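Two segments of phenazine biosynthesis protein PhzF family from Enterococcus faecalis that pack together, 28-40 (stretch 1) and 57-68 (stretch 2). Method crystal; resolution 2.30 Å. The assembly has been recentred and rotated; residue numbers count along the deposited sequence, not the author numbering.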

# COMPACT_ATOMS: atom_id res chain seq x y z
N LYS A 28 7.82 -4.51 24.54
CA LYS A 28 6.56 -4.33 25.26
C LYS A 28 5.85 -3.11 24.67
O LYS A 28 6.45 -2.33 23.93
N TRP A 29 4.58 -2.95 24.96
CA TRP A 29 3.82 -1.84 24.43
C TRP A 29 4.04 -0.49 25.11
O TRP A 29 4.04 -0.38 26.33
N LEU A 30 4.21 0.53 24.27
CA LEU A 30 4.37 1.90 24.73
C LEU A 30 2.95 2.46 24.85
O LEU A 30 2.01 1.90 24.28
N PRO A 31 2.77 3.54 25.63
CA PRO A 31 1.44 4.13 25.77
C PRO A 31 0.95 4.63 24.41
O PRO A 31 1.77 4.96 23.54
N GLU A 32 -0.36 4.65 24.21
CA GLU A 32 -0.95 5.11 22.95
C GLU A 32 -0.42 6.49 22.54
O GLU A 32 -0.07 6.70 21.37
N ALA A 33 -0.37 7.41 23.51
CA ALA A 33 0.10 8.78 23.29
C ALA A 33 1.51 8.83 22.71
O ALA A 33 1.77 9.50 21.71
N VAL A 34 2.42 8.11 23.35
CA VAL A 34 3.80 8.07 22.92
C VAL A 34 3.95 7.58 21.49
O VAL A 34 4.79 8.08 20.74
N MET A 35 3.19 6.56 21.13
CA MET A 35 3.26 6.01 19.79
C MET A 35 2.72 7.00 18.76
O MET A 35 3.17 7.01 17.60
N GLN A 36 1.72 7.78 19.16
CA GLN A 36 1.12 8.79 18.29
C GLN A 36 2.15 9.88 18.07
O GLN A 36 2.40 10.30 16.94
N ASN A 37 2.75 10.32 19.16
CA ASN A 37 3.76 11.37 19.14
C ASN A 37 4.96 11.00 18.30
O ASN A 37 5.57 11.86 17.67
N ILE A 38 5.32 9.72 18.29
CA ILE A 38 6.45 9.27 17.49
C ILE A 38 6.12 9.39 16.03
O ILE A 38 6.99 9.73 15.22
N ALA A 39 4.85 9.11 15.68
CA ALA A 39 4.40 9.17 14.29
C ALA A 39 4.34 10.61 13.80
O ALA A 39 4.57 10.90 12.62
N ILE A 40 3.98 11.52 14.70
CA ILE A 40 3.91 12.93 14.36
C ILE A 40 5.33 13.40 14.11
O ILE A 40 5.63 14.03 13.09
N TYR A 57 2.77 -11.60 16.00
CA TYR A 57 3.26 -10.27 16.29
C TYR A 57 2.10 -9.29 16.24
O TYR A 57 1.42 -9.17 15.21
N ALA A 58 1.82 -8.66 17.36
CA ALA A 58 0.74 -7.69 17.45
C ALA A 58 1.16 -6.41 16.68
O ALA A 58 2.15 -5.77 17.02
N LEU A 59 0.41 -6.07 15.63
CA LEU A 59 0.70 -4.88 14.83
C LEU A 59 -0.16 -3.69 15.24
O LEU A 59 -1.29 -3.85 15.69
N ARG A 60 0.38 -2.50 14.96
CA ARG A 60 -0.27 -1.24 15.28
C ARG A 60 0.29 -0.19 14.30
O ARG A 60 1.50 -0.07 14.15
N TRP A 61 -0.59 0.51 13.59
CA TRP A 61 -0.14 1.53 12.65
C TRP A 61 -0.64 2.88 13.09
O TRP A 61 -1.76 3.01 13.60
N PHE A 62 0.19 3.90 12.88
CA PHE A 62 -0.13 5.28 13.20
C PHE A 62 0.35 6.21 12.11
O PHE A 62 1.39 5.95 11.50
N THR A 63 -0.43 7.21 11.79
CA THR A 63 -0.05 8.20 10.85
C THR A 63 0.20 9.52 11.66
O THR A 63 -0.12 9.59 12.85
N PRO A 64 0.67 10.53 11.00
CA PRO A 64 0.79 11.75 11.76
C PRO A 64 -0.50 12.29 12.40
O PRO A 64 -0.47 13.12 13.29
N GLU A 65 -1.65 11.83 11.86
CA GLU A 65 -2.97 12.27 12.36
C GLU A 65 -3.48 11.42 13.52
O GLU A 65 -3.92 11.95 14.56
N ARG A 66 -3.51 10.10 13.31
CA ARG A 66 -3.95 9.14 14.34
C ARG A 66 -3.80 7.68 13.86
O ARG A 66 -3.31 7.42 12.77
N GLU A 67 -4.22 6.73 14.71
CA GLU A 67 -4.11 5.29 14.37
C GLU A 67 -5.09 4.83 13.30
O GLU A 67 -6.29 5.09 13.39
N ILE A 68 -4.58 4.13 12.29
CA ILE A 68 -5.41 3.63 11.22
C ILE A 68 -5.71 2.12 11.37
O ILE A 68 -5.02 1.40 12.08

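The most unusual feature of this contact is a cluster of charge, in which two carboxylates gather near one guanidinium. Arg60 NH2 forms a salt bridge with Glu67 OE1 (2.6 Å) within its own stretch, while Glu32 OE2 of the helix lies 4.3 Å from Arg60 NH2, beyond salt-bridge range, and 3.6 Å from Glu67 OE1, a like-charge approach that the nearby arginine can partly offset. Arg60 leaves the strand toward the helix with chi1 between wells (-141°), and its NE lies over one face of the Trp29 ring. Trp29 (chi1 m) also points in, placing CZ2 3.7 Å from Ala58 CB and CH2 3.6 Å from Arg60 CB.

Phe62 (m), the residue most covered by the opposing stretch, forms the apolar centre. Met35 (m, t) sets its CB over the ring face, 4.0 Å from the centroid in a CH-pi contact, and Ala39 CB meets Phe62 CB at 3.7 Å. Glu32 OE2 reaches the ring edge, 3.6 Å from Phe62 CE2.

Gln36 (t, p) starts sideways, but its amide turns to the loop after the strand, where NE2 donates a weak hydrogen bond to Thr63 O (3.0 Å, 124°). Beyond it, Ile40 CG1 packs 3.4 Å from Pro64 O.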

# COMPACT_ATOMS: atom_id res chain seq x y z
CB LYS A 28 6.80 -4.15 26.77
CG LYS A 28 7.76 -3.03 27.12
CD LYS A 28 8.05 -2.98 28.61
CE LYS A 28 9.09 -1.91 28.93
NZ LYS A 28 9.31 -1.76 30.39
CB TRP A 29 2.35 -2.15 24.41
CG TRP A 29 1.94 -3.03 23.28
CD1 TRP A 29 1.37 -4.27 23.37
CD2 TRP A 29 2.02 -2.74 21.87
NE1 TRP A 29 1.09 -4.76 22.12
CE2 TRP A 29 1.48 -3.84 21.18
CE3 TRP A 29 2.50 -1.66 21.13
CZ2 TRP A 29 1.41 -3.89 19.79
CZ3 TRP A 29 2.43 -1.71 19.75
CH2 TRP A 29 1.89 -2.82 19.09
CB LEU A 30 5.15 2.72 23.68
CG LEU A 30 6.66 2.50 23.54
CD1 LEU A 30 7.15 3.09 22.23
CD2 LEU A 30 7.39 3.12 24.73
CB PRO A 31 1.69 5.29 26.72
CG PRO A 31 2.81 4.77 27.59
CD PRO A 31 3.73 4.15 26.57
CB GLU A 32 -2.49 5.15 23.11
CG GLU A 32 -3.21 6.35 22.45
CD GLU A 32 -3.49 6.16 20.97
OE1 GLU A 32 -3.61 7.18 20.25
OE2 GLU A 32 -3.61 4.99 20.53
CB ALA A 33 0.03 9.55 24.59
CB VAL A 34 4.63 7.19 23.83
CG1 VAL A 34 6.08 7.19 23.38
CG2 VAL A 34 4.51 7.68 25.27
CB MET A 35 2.50 4.69 19.72
CG MET A 35 3.13 3.58 20.54
SD MET A 35 2.48 1.94 20.11
CE MET A 35 1.19 1.80 21.36
CB GLN A 36 -0.10 9.40 18.97
CG GLN A 36 -0.81 10.46 18.12
CD GLN A 36 -1.46 9.86 16.90
OE1 GLN A 36 -2.59 9.36 16.97
NE2 GLN A 36 -0.76 9.88 15.76
CB ASN A 37 4.19 11.73 20.56
CG ASN A 37 3.23 12.71 21.23
OD1 ASN A 37 3.15 12.77 22.46
ND2 ASN A 37 2.54 13.50 20.42
CB ILE A 38 6.83 7.80 17.80
CG1 ILE A 38 7.49 7.71 19.17
CG2 ILE A 38 7.73 7.24 16.72
CD1 ILE A 38 7.67 6.31 19.65
CB ALA A 39 3.04 8.50 14.16
CB ILE A 40 3.30 13.75 15.53
CG1 ILE A 40 1.85 13.33 15.75
CG2 ILE A 40 3.39 15.22 15.23
CD1 ILE A 40 1.21 13.97 16.97
CB TYR A 57 4.36 -9.84 15.30
CG TYR A 57 5.71 -10.48 15.52
CD1 TYR A 57 6.05 -11.67 14.88
CD2 TYR A 57 6.67 -9.86 16.33
CE1 TYR A 57 7.31 -12.24 15.04
CE2 TYR A 57 7.93 -10.42 16.49
CZ TYR A 57 8.25 -11.61 15.84
OH TYR A 57 9.50 -12.16 15.99
CB ALA A 58 0.45 -7.37 18.90
CB LEU A 59 0.49 -5.16 13.34
CG LEU A 59 1.72 -5.07 12.44
CD1 LEU A 59 1.29 -5.26 11.01
CD2 LEU A 59 2.45 -3.74 12.61
CB ARG A 60 0.11 -0.84 16.69
CG ARG A 60 -0.97 -0.21 17.50
CD ARG A 60 -1.54 -1.19 18.48
NE ARG A 60 -1.63 -0.63 19.83
CZ ARG A 60 -2.44 0.37 20.18
NH1 ARG A 60 -2.45 0.81 21.44
NH2 ARG A 60 -3.23 0.93 19.29
CB TRP A 61 -0.66 1.28 11.24
CG TRP A 61 -0.56 -0.12 10.77
CD1 TRP A 61 0.39 -0.65 9.94
CD2 TRP A 61 -1.49 -1.17 11.02
NE1 TRP A 61 0.09 -1.95 9.65
CE2 TRP A 61 -1.07 -2.30 10.30
CE3 TRP A 61 -2.67 -1.26 11.79
CZ2 TRP A 61 -1.76 -3.51 10.31
CZ3 TRP A 61 -3.37 -2.46 11.81
CH2 TRP A 61 -2.91 -3.57 11.07
CB PHE A 62 0.61 5.71 14.48
CG PHE A 62 0.07 5.12 15.74
CD1 PHE A 62 0.47 3.86 16.17
CD2 PHE A 62 -0.83 5.84 16.52
CE1 PHE A 62 -0.01 3.32 17.35
CE2 PHE A 62 -1.31 5.31 17.72
CZ PHE A 62 -0.90 4.05 18.13
CB THR A 63 -1.05 8.41 9.69
OG1 THR A 63 -2.24 8.97 10.24
CG2 THR A 63 -1.38 7.10 9.00
CB PRO A 64 1.47 12.69 10.84
CG PRO A 64 2.37 11.75 10.04
CD PRO A 64 1.44 10.61 9.77
CB GLU A 65 -3.98 12.29 11.24
CG GLU A 65 -4.04 13.66 10.57
CD GLU A 65 -5.22 13.73 9.63
OE1 GLU A 65 -6.35 13.37 10.06
OE2 GLU A 65 -5.03 14.12 8.46
CB ARG A 66 -5.38 9.47 14.83
CG ARG A 66 -6.55 8.77 14.15
CD ARG A 66 -6.84 9.12 12.70
NE ARG A 66 -5.73 8.99 11.76
CZ ARG A 66 -5.88 8.61 10.49
NH1 ARG A 66 -4.82 8.56 9.68
NH2 ARG A 66 -7.07 8.23 10.04
CB GLU A 67 -4.29 4.44 15.61
CG GLU A 67 -4.05 2.98 15.37
CD GLU A 67 -3.96 2.20 16.65
OE1 GLU A 67 -4.19 2.82 17.73
OE2 GLU A 67 -3.68 0.98 16.60
CB ILE A 68 -4.77 3.97 9.83
CG1 ILE A 68 -5.71 3.51 8.65
CG2 ILE A 68 -3.37 3.36 9.71
CD1 ILE A 68 -7.14 4.04 8.66